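Local coordinates for AT-rich interactive domain-containing protein 4 (Arabidopsis thaliana, PDB 6LQF) that binds DNA and a methylated histone H3 tail through its ARID-PHD cassette, as a component of an ISWI chromatin-remodelling complex that regulates the floral transition, at residues A52-A57 against L64-L69; A57-K62 against T105-T110; E72-G77 against R113-Y118; L120-E123 against D127-D130. All blocks are in the same frame, centred on the assembly; numbering follows the deposited sequence.

How the contacts relate
Contacts 1, 2 and 3 lie within the ARID domain; contact 4 joins helix 120-124, which follows helix 107-118, to the chain that runs on toward the PHD finger. Contacts 1 and 2 share Ala-57, with centres about 12 Å apart: contact 2 includes most of the DNA-touching hairpin, and contact 1 flanks it at both ends. Helix 66-74 serves contacts 1 and 3, helix 107-118 contacts 2 and 3. Along the chain contact 2 crosses both 1 and 3, contact 3 follows contact 1, and contact 4 comes last, its centre about 8 Å from that of contact 3 and about 22 Å from that of contact 2. The helical core thus connects the DNA-facing side with the side next to the histone peptide.

Contact 1 of 4, residues A52-A57 against L64-L69. With nucleotides of chain C.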
# COMPACT_ATOMS: atom_id res chain seq x y z
N ALA A 52 0.18 -22.73 1.14
CA ALA A 52 1.31 -22.88 0.22
C ALA A 52 0.99 -22.59 -1.24
O ALA A 52 1.89 -22.15 -2.00
CB ALA A 52 1.90 -24.31 0.35
N GLU A 53 -0.27 -22.84 -1.64
CA GLU A 53 -0.75 -22.64 -3.01
C GLU A 53 -1.53 -21.32 -3.26
O GLU A 53 -2.08 -21.12 -4.36
CB GLU A 53 -1.67 -23.78 -3.41
CG GLU A 53 -1.09 -25.18 -3.16
CD GLU A 53 -0.04 -25.60 -4.19
OE1 GLU A 53 0.65 -26.62 -3.95
OE2 GLU A 53 0.09 -24.93 -5.24
N PHE A 54 -1.62 -20.46 -2.25
CA PHE A 54 -2.43 -19.22 -2.34
C PHE A 54 -1.54 -18.01 -2.47
O PHE A 54 -0.59 -17.88 -1.67
CB PHE A 54 -3.30 -19.09 -1.10
CG PHE A 54 -4.07 -17.81 -1.05
CD1 PHE A 54 -5.22 -17.67 -1.78
CD2 PHE A 54 -3.62 -16.77 -0.29
CE1 PHE A 54 -5.93 -16.48 -1.77
CE2 PHE A 54 -4.30 -15.56 -0.26
CZ PHE A 54 -5.50 -15.43 -1.04
N PRO A 55 -1.83 -17.08 -3.39
CA PRO A 55 -2.87 -17.16 -4.44
C PRO A 55 -2.34 -17.86 -5.67
O PRO A 55 -1.16 -18.04 -5.81
CB PRO A 55 -3.15 -15.70 -4.76
CG PRO A 55 -1.78 -15.06 -4.63
CD PRO A 55 -1.15 -15.76 -3.41
N ASP A 56 -3.24 -18.28 -6.57
CA ASP A 56 -2.85 -18.84 -7.85
C ASP A 56 -2.75 -17.77 -8.89
O ASP A 56 -3.57 -17.69 -9.82
CB ASP A 56 -3.88 -19.88 -8.27
CG ASP A 56 -3.47 -20.67 -9.49
OD1 ASP A 56 -2.30 -20.60 -9.91
OD2 ASP A 56 -4.34 -21.39 -10.02
N ALA A 57 -1.83 -16.86 -8.70
CA ALA A 57 -1.60 -15.70 -9.56
C ALA A 57 -0.10 -15.45 -9.56
O ALA A 57 0.59 -15.58 -8.54
CB ALA A 57 -2.34 -14.45 -9.12
N LEU A 64 2.13 -13.95 -6.82
CA LEU A 64 1.75 -12.60 -6.41
C LEU A 64 1.88 -12.37 -4.89
O LEU A 64 1.33 -13.17 -4.12
CB LEU A 64 0.31 -12.39 -6.87
CG LEU A 64 -0.27 -11.04 -6.49
CD1 LEU A 64 0.43 -9.94 -7.26
CD2 LEU A 64 -1.76 -11.10 -6.81
N ASP A 65 2.58 -11.31 -4.50
CA ASP A 65 2.85 -10.98 -3.08
C ASP A 65 1.75 -10.08 -2.50
O ASP A 65 1.86 -8.82 -2.48
CB ASP A 65 4.22 -10.29 -2.98
CG ASP A 65 4.58 -9.82 -1.57
OD1 ASP A 65 3.84 -10.08 -0.60
OD2 ASP A 65 5.67 -9.19 -1.47
N LEU A 66 0.68 -10.70 -2.05
CA LEU A 66 -0.51 -9.95 -1.59
C LEU A 66 -0.26 -9.18 -0.31
O LEU A 66 -0.86 -8.12 -0.08
CB LEU A 66 -1.70 -10.89 -1.36
CG LEU A 66 -2.29 -11.51 -2.57
CD1 LEU A 66 -3.23 -12.62 -2.12
CD2 LEU A 66 -3.11 -10.45 -3.29
N PHE A 67 0.64 -9.70 0.55
CA PHE A 67 0.90 -9.01 1.82
C PHE A 67 1.51 -7.63 1.62
O PHE A 67 1.04 -6.63 2.21
CB PHE A 67 1.85 -9.90 2.63
CG PHE A 67 2.14 -9.40 4.01
CD1 PHE A 67 1.13 -9.04 4.90
CD2 PHE A 67 3.45 -9.32 4.44
CE1 PHE A 67 1.44 -8.63 6.21
CE2 PHE A 67 3.73 -8.90 5.75
CZ PHE A 67 2.72 -8.60 6.61
N ASN A 68 2.53 -7.55 0.77
CA ASN A 68 3.15 -6.24 0.59
C ASN A 68 2.29 -5.36 -0.29
O ASN A 68 2.27 -4.14 -0.06
CB ASN A 68 4.55 -6.38 0.03
CG ASN A 68 5.51 -6.86 1.12
OD1 ASN A 68 5.62 -6.16 2.16
ND2 ASN A 68 6.12 -8.01 0.96
N LEU A 69 1.52 -5.94 -1.24
CA LEU A 69 0.60 -5.13 -2.04
C LEU A 69 -0.40 -4.45 -1.09
O LEU A 69 -0.68 -3.22 -1.17
CB LEU A 69 -0.13 -6.05 -3.06
CG LEU A 69 -1.34 -5.44 -3.79
CD1 LEU A 69 -0.86 -4.21 -4.54
CD2 LEU A 69 -1.93 -6.47 -4.80
P DT C 3 -2.03 -14.50 -13.97
OP1 DT C 3 -1.43 -15.24 -12.89
OP2 DT C 3 -2.84 -13.37 -13.67
O5' DT C 3 -0.92 -14.04 -15.00
C5' DT C 3 0.04 -14.98 -15.45
C4' DT C 3 0.95 -14.38 -16.48
O4' DT C 3 0.19 -14.12 -17.67
C3' DT C 3 1.65 -13.06 -16.13
O3' DT C 3 3.04 -13.30 -16.32
C2' DT C 3 1.13 -12.08 -17.15
C1' DT C 3 0.72 -12.98 -18.30
N1 DT C 3 -0.32 -12.45 -19.15
C2 DT C 3 -0.18 -12.51 -20.51
O2 DT C 3 0.85 -12.87 -21.05
N3 DT C 3 -1.25 -12.04 -21.22
C4 DT C 3 -2.44 -11.59 -20.71
O4 DT C 3 -3.33 -11.23 -21.46
C5 DT C 3 -2.55 -11.60 -19.27
C7 DT C 3 -3.81 -11.13 -18.63
C6 DT C 3 -1.51 -12.06 -18.58
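Phe-54 carries CG anti to its N (chi1 175°), whereas Leu-66 turns CG to the side of its own N, opposite the carbonyl carbon (chi1 -69°). These torsions bring Leu-66 CD1 to the CE2 and CZ side of the ring, the leucine roughly perpendicular to the Phe-54 side chain; CD1 meets the ring obliquely, 3.6 Å from Phe-54 CE2. Pro-55 joins the cluster. Its preceding peptide bond is cis, and Pro-55 CB lies over the centre of one face of the Phe-54 ring. Leu-66 CD1 comes up against the CG corner of the proline, 3.8 Å from Pro-55 CG, while Leu-64 O comes to 3.7 Å from Pro-55 CD. Replacing the proline by an alanine removes CG and CD, which would probably open a gap beside Leu-66 CD1 and make the cis peptide less favourable. Leu-64 N donates to Ala-57 O at 2.8 Å, and Leu-64 CB packs on Ala-57 CB at 4.0 Å. Asp-65 caps the helix that follows: OD1 accepts Asn-68 N, and the syn lone pair of OD2 takes Asn-68 ND2 at 2.7 Å. Val-33, Met-34 and Leu-37 of helix 26-39 pack on Phe-54, and Tyr-118 on Pro-55 and Leu-66. Here the loop leading into the DNA-touching beta hairpin is packed on the start of helix 66-74, part of the helical core of an ARID domain.

Contact 2 of 4, residues A57-K62 against T105-T110; sequences AVLNSK and TGVGNT. With nucleotides of chain C; nucleotides of chain D.
Leu-59 comes in nearly square to Val-107, Leu-59 CD1 standing 4.1 Å from Val-107 CG2. The same methyl is also 4.1 Å from Thr-110 CG2, but here leucine and threonine lie alongside one another, pointing opposite ways. One branch of Leu-59 thus touches residues about one turn apart on helix 107-118. It gets there because CG is anti to the backbone N (chi1 180°), and both methyls that receive it, on Val-107 and Thr-110, are likewise anti to their own N. Phe-92, Met-104 and Leu-111 also pack on Leu-59. The packing joins two DNA-binding elements of the ARID fold, a hairpin closed by a type I' turn from Leu-59 to Lys-62 and the N-terminal end of a helix that resembles the recognition helix of a helix-turn-helix domain. On the hairpin the grip on DNA is by main-chain N-H groups: Asn-60 N bonds DA4 of chain C OP2 at 2.9 Å, Ser-61 N donates to OP1 of the same phosphate, and Val-58 N reaches DT3 of chain C OP1 at 2.8 Å. At the helix start Asn-109 ND2 holds DA6 of chain D OP2 at 2.9 Å, and Thr-105 O accepts a weak bond from N6 of that nucleotide. Separately, Thr-105 OG1 bonds N7 of an adenine base of the bound DNA.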
# COMPACT_ATOMS: atom_id res chain seq x y z
N ALA A 57 -1.83 -16.86 -8.70
CA ALA A 57 -1.60 -15.70 -9.56
C ALA A 57 -0.10 -15.45 -9.56
O ALA A 57 0.59 -15.58 -8.54
CB ALA A 57 -2.34 -14.45 -9.12
N VAL A 58 0.38 -15.07 -10.73
CA VAL A 58 1.81 -14.86 -10.96
C VAL A 58 2.00 -13.44 -11.50
O VAL A 58 1.22 -12.97 -12.35
CB VAL A 58 2.34 -15.88 -11.95
CG1 VAL A 58 3.79 -15.61 -12.35
CG2 VAL A 58 2.19 -17.26 -11.36
N LEU A 59 3.05 -12.78 -11.02
CA LEU A 59 3.45 -11.44 -11.45
C LEU A 59 4.97 -11.44 -11.58
O LEU A 59 5.66 -11.71 -10.62
CB LEU A 59 3.02 -10.40 -10.44
CG LEU A 59 3.40 -8.97 -10.82
CD1 LEU A 59 2.64 -8.60 -12.05
CD2 LEU A 59 3.07 -8.02 -9.71
N ASN A 60 5.46 -11.10 -12.77
CA ASN A 60 6.88 -11.07 -13.08
C ASN A 60 7.54 -12.38 -12.66
O ASN A 60 8.57 -12.38 -12.01
CB ASN A 60 7.54 -9.88 -12.36
CG ASN A 60 8.89 -9.51 -12.93
OD1 ASN A 60 9.20 -9.81 -14.07
ND2 ASN A 60 9.73 -8.83 -12.12
N SER A 61 6.90 -13.50 -13.03
CA SER A 61 7.39 -14.88 -12.82
C SER A 61 7.47 -15.35 -11.38
O SER A 61 8.13 -16.38 -11.13
CB SER A 61 8.80 -15.03 -13.41
OG SER A 61 8.81 -14.71 -14.80
N LYS A 62 6.90 -14.62 -10.42
CA LYS A 62 6.83 -15.08 -9.05
C LYS A 62 5.39 -15.05 -8.58
O LYS A 62 4.57 -14.29 -9.12
CB LYS A 62 7.72 -14.23 -8.12
CG LYS A 62 9.20 -14.43 -8.44
CD LYS A 62 10.06 -13.60 -7.49
CE LYS A 62 11.52 -13.94 -7.74
NZ LYS A 62 12.43 -13.14 -6.88
N THR A 105 5.56 -3.10 -17.90
CA THR A 105 5.07 -1.80 -18.29
C THR A 105 3.61 -1.57 -17.96
O THR A 105 3.16 -0.42 -17.86
CB THR A 105 5.24 -1.61 -19.77
OG1 THR A 105 4.71 -2.76 -20.39
CG2 THR A 105 6.73 -1.48 -20.12
N GLY A 106 2.86 -2.63 -17.78
CA GLY A 106 1.45 -2.46 -17.43
C GLY A 106 1.19 -2.85 -15.99
O GLY A 106 0.06 -3.19 -15.61
N VAL A 107 2.23 -2.75 -15.16
CA VAL A 107 2.11 -3.33 -13.85
C VAL A 107 1.16 -2.56 -12.95
O VAL A 107 0.49 -3.16 -12.12
CB VAL A 107 3.49 -3.49 -13.18
CG1 VAL A 107 4.04 -2.14 -12.64
CG2 VAL A 107 3.39 -4.53 -12.05
N GLY A 108 1.07 -1.23 -13.10
CA GLY A 108 0.10 -0.54 -12.27
C GLY A 108 -1.32 -1.00 -12.50
O GLY A 108 -2.06 -1.29 -11.57
N ASN A 109 -1.69 -1.11 -13.77
CA ASN A 109 -3.04 -1.61 -14.07
C ASN A 109 -3.24 -3.05 -13.54
O ASN A 109 -4.30 -3.39 -12.99
CB ASN A 109 -3.26 -1.56 -15.59
CG ASN A 109 -4.68 -1.93 -15.98
OD1 ASN A 109 -4.93 -3.09 -16.28
ND2 ASN A 109 -5.59 -0.96 -16.00
N THR A 110 -2.23 -3.89 -13.75
CA THR A 110 -2.29 -5.26 -13.27
C THR A 110 -2.47 -5.32 -11.75
O THR A 110 -3.32 -6.08 -11.23
CB THR A 110 -1.04 -6.01 -13.70
OG1 THR A 110 -1.02 -6.08 -15.14
CG2 THR A 110 -1.09 -7.43 -13.18
P DA C 4 4.19 -12.39 -15.77
OP1 DA C 4 5.13 -13.24 -15.15
OP2 DA C 4 3.66 -11.25 -15.07
O5' DA C 4 4.82 -11.79 -17.09
C5' DA C 4 5.45 -12.65 -18.03
C4' DA C 4 5.92 -11.88 -19.24
O4' DA C 4 4.81 -11.49 -20.05
C3' DA C 4 6.71 -10.61 -18.97
O3' DA C 4 7.69 -10.59 -19.99
C2' DA C 4 5.69 -9.51 -19.19
C1' DA C 4 4.82 -10.09 -20.27
N9 DA C 4 3.44 -9.66 -20.28
C8 DA C 4 2.61 -9.44 -19.21
N7 DA C 4 1.38 -9.17 -19.54
C5 DA C 4 1.40 -9.20 -20.93
C6 DA C 4 0.41 -8.97 -21.89
N6 DA C 4 -0.84 -8.67 -21.59
N1 DA C 4 0.76 -9.09 -23.18
C2 DA C 4 2.03 -9.39 -23.48
N3 DA C 4 3.04 -9.63 -22.67
C4 DA C 4 2.66 -9.53 -21.39
P DT C 3 -2.03 -14.50 -13.97
OP1 DT C 3 -1.43 -15.24 -12.89
OP2 DT C 3 -2.84 -13.37 -13.67
O5' DT C 3 -0.92 -14.04 -15.00
C5' DT C 3 0.04 -14.98 -15.45
C4' DT C 3 0.95 -14.38 -16.48
O4' DT C 3 0.19 -14.12 -17.67
C3' DT C 3 1.65 -13.06 -16.13
O3' DT C 3 3.04 -13.30 -16.32
C2' DT C 3 1.13 -12.08 -17.15
C1' DT C 3 0.72 -12.98 -18.30
N1 DT C 3 -0.32 -12.45 -19.15
C2 DT C 3 -0.18 -12.51 -20.51
O2 DT C 3 0.85 -12.87 -21.05
N3 DT C 3 -1.25 -12.04 -21.22
C4 DT C 3 -2.44 -11.59 -20.71
O4 DT C 3 -3.33 -11.23 -21.46
C5 DT C 3 -2.55 -11.60 -19.27
C7 DT C 3 -3.81 -11.13 -18.63
C6 DT C 3 -1.51 -12.06 -18.58
P DA D 6 -5.15 2.65 -15.00
OP1 DA D 6 -6.44 3.02 -14.58
OP2 DA D 6 -4.64 1.39 -14.61
O5' DA D 6 -5.03 2.72 -16.57
C5' DA D 6 -5.47 3.84 -17.31
C4' DA D 6 -5.75 3.46 -18.75
O4' DA D 6 -4.52 3.27 -19.48
C3' DA D 6 -6.56 2.19 -18.95
O3' DA D 6 -7.42 2.44 -20.06
C2' DA D 6 -5.49 1.16 -19.22
C1' DA D 6 -4.42 1.93 -19.95
N9 DA D 6 -3.05 1.49 -19.71
C8 DA D 6 -2.48 1.23 -18.50
N7 DA D 6 -1.21 0.95 -18.55
C5 DA D 6 -0.92 0.98 -19.91
C6 DA D 6 0.25 0.75 -20.62
N6 DA D 6 1.41 0.43 -20.06
N1 DA D 6 0.21 0.89 -21.96
C2 DA D 6 -0.95 1.23 -22.53
N3 DA D 6 -2.12 1.46 -21.96
C4 DA D 6 -2.05 1.32 -20.63

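Contact 3 of 4, residues E72-G77 against R113-Y118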
# COMPACT_ATOMS: atom_id res chain seq x y z
N GLU A 72 1.22 -1.68 1.29
CA GLU A 72 1.59 -0.44 0.64
C GLU A 72 0.35 0.39 0.28
O GLU A 72 0.37 1.65 0.32
CB GLU A 72 2.41 -0.70 -0.62
CG GLU A 72 3.80 -1.26 -0.31
CD GLU A 72 4.60 -0.46 0.74
OE1 GLU A 72 4.55 0.79 0.72
OE2 GLU A 72 5.31 -1.06 1.62
N VAL A 73 -0.74 -0.25 -0.04
CA VAL A 73 -1.95 0.48 -0.43
C VAL A 73 -2.69 1.01 0.79
O VAL A 73 -3.08 2.22 0.78
CB VAL A 73 -2.90 -0.41 -1.27
CG1 VAL A 73 -4.29 0.27 -1.45
CG2 VAL A 73 -2.25 -0.65 -2.63
N VAL A 74 -2.80 0.22 1.86
CA VAL A 74 -3.62 0.73 2.96
C VAL A 74 -2.83 1.81 3.72
O VAL A 74 -3.43 2.73 4.28
CB VAL A 74 -4.12 -0.33 3.92
CG1 VAL A 74 -5.01 -1.31 3.11
CG2 VAL A 74 -2.96 -1.12 4.60
N SER A 75 -1.49 1.75 3.69
CA SER A 75 -0.67 2.80 4.36
C SER A 75 -0.84 4.15 3.67
O SER A 75 -0.54 5.19 4.29
CB SER A 75 0.78 2.41 4.39
OG SER A 75 1.37 2.44 3.11
N ARG A 76 -1.32 4.14 2.42
CA ARG A 76 -1.54 5.38 1.66
C ARG A 76 -3.00 5.80 1.58
O ARG A 76 -3.35 6.75 0.85
CB ARG A 76 -0.97 5.24 0.26
CG ARG A 76 0.57 5.17 0.33
CD ARG A 76 1.15 4.91 -1.01
NE ARG A 76 2.61 5.05 -1.01
CZ ARG A 76 3.45 4.08 -0.65
NH1 ARG A 76 3.00 2.91 -0.25
NH2 ARG A 76 4.76 4.29 -0.69
N GLY A 77 -3.86 5.17 2.37
CA GLY A 77 -5.23 5.59 2.42
C GLY A 77 -6.20 4.67 1.73
O GLY A 77 -7.39 4.98 1.69
N ARG A 113 -5.99 -4.43 -10.72
CA ARG A 113 -6.92 -5.52 -10.98
C ARG A 113 -6.76 -6.62 -9.92
O ARG A 113 -7.74 -7.16 -9.40
CB ARG A 113 -6.68 -6.06 -12.38
CG ARG A 113 -7.16 -5.17 -13.51
CD ARG A 113 -7.23 -5.89 -14.87
NE ARG A 113 -5.96 -6.50 -15.26
CZ ARG A 113 -5.62 -7.76 -14.99
NH1 ARG A 113 -6.46 -8.53 -14.32
NH2 ARG A 113 -4.46 -8.25 -15.38
N HIS A 114 -5.52 -6.93 -9.54
CA HIS A 114 -5.34 -7.97 -8.52
C HIS A 114 -5.85 -7.48 -7.17
O HIS A 114 -6.37 -8.29 -6.39
CB HIS A 114 -3.87 -8.34 -8.36
CG HIS A 114 -3.28 -9.15 -9.48
ND1 HIS A 114 -3.91 -10.25 -10.02
CD2 HIS A 114 -2.07 -9.05 -10.11
CE1 HIS A 114 -3.13 -10.78 -10.94
NE2 HIS A 114 -2.01 -10.08 -11.02
N TYR A 115 -5.70 -6.16 -6.89
CA TYR A 115 -6.18 -5.67 -5.62
C TYR A 115 -7.70 -5.79 -5.59
O TYR A 115 -8.29 -6.25 -4.60
CB TYR A 115 -5.75 -4.21 -5.41
CG TYR A 115 -5.91 -3.75 -3.98
CD1 TYR A 115 -7.15 -3.33 -3.47
CD2 TYR A 115 -4.82 -3.71 -3.14
CE1 TYR A 115 -7.28 -2.89 -2.16
CE2 TYR A 115 -4.95 -3.28 -1.86
CZ TYR A 115 -6.17 -2.87 -1.37
OH TYR A 115 -6.25 -2.45 -0.06
N GLU A 116 -8.36 -5.39 -6.68
CA GLU A 116 -9.80 -5.58 -6.78
C GLU A 116 -10.23 -7.03 -6.58
O GLU A 116 -11.22 -7.30 -5.89
CB GLU A 116 -10.29 -5.11 -8.15
CG GLU A 116 -10.30 -3.60 -8.21
CD GLU A 116 -10.69 -3.06 -9.57
OE1 GLU A 116 -10.54 -3.79 -10.58
OE2 GLU A 116 -11.13 -1.89 -9.63
N THR A 117 -9.52 -7.99 -7.17
CA THR A 117 -9.87 -9.41 -7.04
C THR A 117 -9.71 -9.93 -5.60
O THR A 117 -10.61 -10.59 -5.06
CB THR A 117 -8.98 -10.21 -8.00
OG1 THR A 117 -9.23 -9.74 -9.34
CG2 THR A 117 -9.24 -11.76 -7.93
N TYR A 118 -8.54 -9.68 -4.99
CA TYR A 118 -8.20 -10.37 -3.76
C TYR A 118 -8.42 -9.55 -2.50
O TYR A 118 -8.62 -10.12 -1.41
CB TYR A 118 -6.73 -10.83 -3.79
CG TYR A 118 -6.46 -11.95 -4.74
CD1 TYR A 118 -6.75 -13.27 -4.38
CD2 TYR A 118 -5.91 -11.70 -6.01
CE1 TYR A 118 -6.51 -14.32 -5.25
CE2 TYR A 118 -5.64 -12.76 -6.90
CZ TYR A 118 -5.97 -14.06 -6.50
OH TYR A 118 -5.70 -15.11 -7.36
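Val-73 and Tyr-115 approach from opposite directions, and the valine meets the ring obliquely at CE2: Val-73 CB and CG1 both lie 3.6 Å from Tyr-115 CE2. CG of Tyr-115 is anti to its backbone N (chi1 -165°), which carries the ring across to helix 66-74. Val-74 comes in nearly perpendicular to the tyrosine, its CG1 3.6 Å from Tyr-115 OH. Arg-76 folds back to Glu-72, where NH1 grips Glu-72 OE1 at 2.8 Å on the anti lone pair and also Glu-72 O at 3.0 Å, both oxygens close to the guanidinium plane. Gly-77, with positive phi, ends the helix as the C-prime residue of a Schellman motif. Across the contact, the Tyr-115 ring packs against Phe-79 and its hydroxyl bonds Glu-123 OE1. A leucine in place of Tyr-115 would probably leave Glu-123 OE1 without one of its mates and open a gap beside Val-74. Valine packing and the Glu-123 bond together fix the outer part of the ring and its hydroxyl, while the Glu-72/Arg-76 salt bridge also meets the bound peptide: Glu-72 OE1 pairs with a basic side chain there, and Arg-76 NE bonds the peptide backbone.

Contact 4 of 4, residues L120-E123 against D127-D130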
# COMPACT_ATOMS: atom_id res chain seq x y z
N LEU A 120 -9.89 -5.88 -2.15
CA LEU A 120 -10.70 -4.69 -1.93
C LEU A 120 -11.82 -4.89 -0.89
O LEU A 120 -11.99 -4.09 0.06
CB LEU A 120 -11.28 -4.24 -3.25
CG LEU A 120 -12.05 -2.95 -3.13
CD1 LEU A 120 -11.25 -1.80 -2.52
CD2 LEU A 120 -12.48 -2.59 -4.55
N GLU A 121 -12.56 -5.99 -1.03
CA GLU A 121 -13.57 -6.30 -0.02
C GLU A 121 -12.94 -6.52 1.34
O GLU A 121 -13.46 -6.10 2.36
CB GLU A 121 -14.36 -7.55 -0.44
CG GLU A 121 -15.15 -7.27 -1.71
CD GLU A 121 -15.96 -8.46 -2.20
OE1 GLU A 121 -15.78 -9.60 -1.70
OE2 GLU A 121 -16.81 -8.21 -3.09
N TYR A 122 -11.79 -7.19 1.32
CA TYR A 122 -11.05 -7.38 2.59
C TYR A 122 -10.69 -6.06 3.24
O TYR A 122 -10.87 -5.89 4.45
CB TYR A 122 -9.79 -8.21 2.33
CG TYR A 122 -9.02 -8.58 3.60
CD1 TYR A 122 -8.05 -7.70 4.14
CD2 TYR A 122 -9.23 -9.81 4.21
CE1 TYR A 122 -7.37 -8.01 5.27
CE2 TYR A 122 -8.53 -10.17 5.36
CZ TYR A 122 -7.63 -9.26 5.88
OH TYR A 122 -6.94 -9.58 7.02
N GLU A 123 -10.21 -5.12 2.43
CA GLU A 123 -9.86 -3.78 2.97
C GLU A 123 -11.07 -3.14 3.66
O GLU A 123 -10.95 -2.64 4.78
CB GLU A 123 -9.37 -2.86 1.86
CG GLU A 123 -9.02 -1.44 2.37
CD GLU A 123 -8.95 -0.40 1.21
OE1 GLU A 123 -8.19 -0.60 0.24
OE2 GLU A 123 -9.66 0.62 1.27
N ASP A 127 -9.69 -2.75 9.52
CA ASP A 127 -9.43 -1.37 9.98
C ASP A 127 -7.97 -1.06 9.86
O ASP A 127 -7.33 -0.57 10.80
CB ASP A 127 -9.92 -1.19 11.41
CG ASP A 127 -11.41 -1.38 11.53
OD1 ASP A 127 -12.16 -0.66 10.82
OD2 ASP A 127 -11.82 -2.27 12.30
N ASP A 128 -7.43 -1.30 8.67
CA ASP A 128 -6.02 -1.19 8.44
C ASP A 128 -5.60 0.07 7.69
O ASP A 128 -4.40 0.28 7.50
CB ASP A 128 -5.55 -2.39 7.65
CG ASP A 128 -5.89 -3.70 8.33
OD1 ASP A 128 -5.78 -3.77 9.57
OD2 ASP A 128 -6.21 -4.65 7.61
N VAL A 129 -6.57 0.86 7.24
CA VAL A 129 -6.23 2.02 6.37
C VAL A 129 -5.76 3.22 7.17
O VAL A 129 -6.41 3.58 8.16
CB VAL A 129 -7.43 2.41 5.49
CG1 VAL A 129 -7.16 3.72 4.74
CG2 VAL A 129 -7.71 1.25 4.52
N ASP A 130 -4.62 3.83 6.77
CA ASP A 130 -4.04 5.02 7.42
C ASP A 130 -4.87 6.26 7.20
O ASP A 130 -5.24 6.57 6.05
CB ASP A 130 -2.63 5.23 6.91
CG ASP A 130 -1.88 6.27 7.74
OD1 ASP A 130 -2.22 7.47 7.67
OD2 ASP A 130 -0.93 5.87 8.45
O HOH W 1 -8.48 -2.26 6.01
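Glu-123 and Val-129 meet where helix 120-124 of the ARID domain packs against the chain that runs on toward the PHD finger. Val-129 CG2 lies alongside the end of the glutamate, 3.7 Å from Glu-123 CG and 3.8 Å from Glu-123 OE2. The glutamate is stretched out, with CG anti to the backbone N (chi1 179°), which sets the extended chain across the valine. Its other carboxylate oxygen, Glu-123 OE1, accepts from Phe-79 N as well as meeting Tyr-115. Val-129 also rests on Val-74 of helix 66-74. Asp-128 is the third main participant: its OD2 lies obliquely beside the Tyr-122 ring, 4.3 Å from Tyr-122 CE1, while bonding Tyr-70 OH. At OD1 the same carboxylate has a salt bridge from Arg-18, which probably steadies its negative charge. Tyr-122 itself belongs to the surroundings of a zinc ion: its hydroxyl bonds the zinc ligand Asp-32, and its ring stacks on another, His-126. Between the two backbones sits one bridging water, which donates to Glu-123 O at 2.8 Å and accepts from Asp-128 N at 3.0 Å.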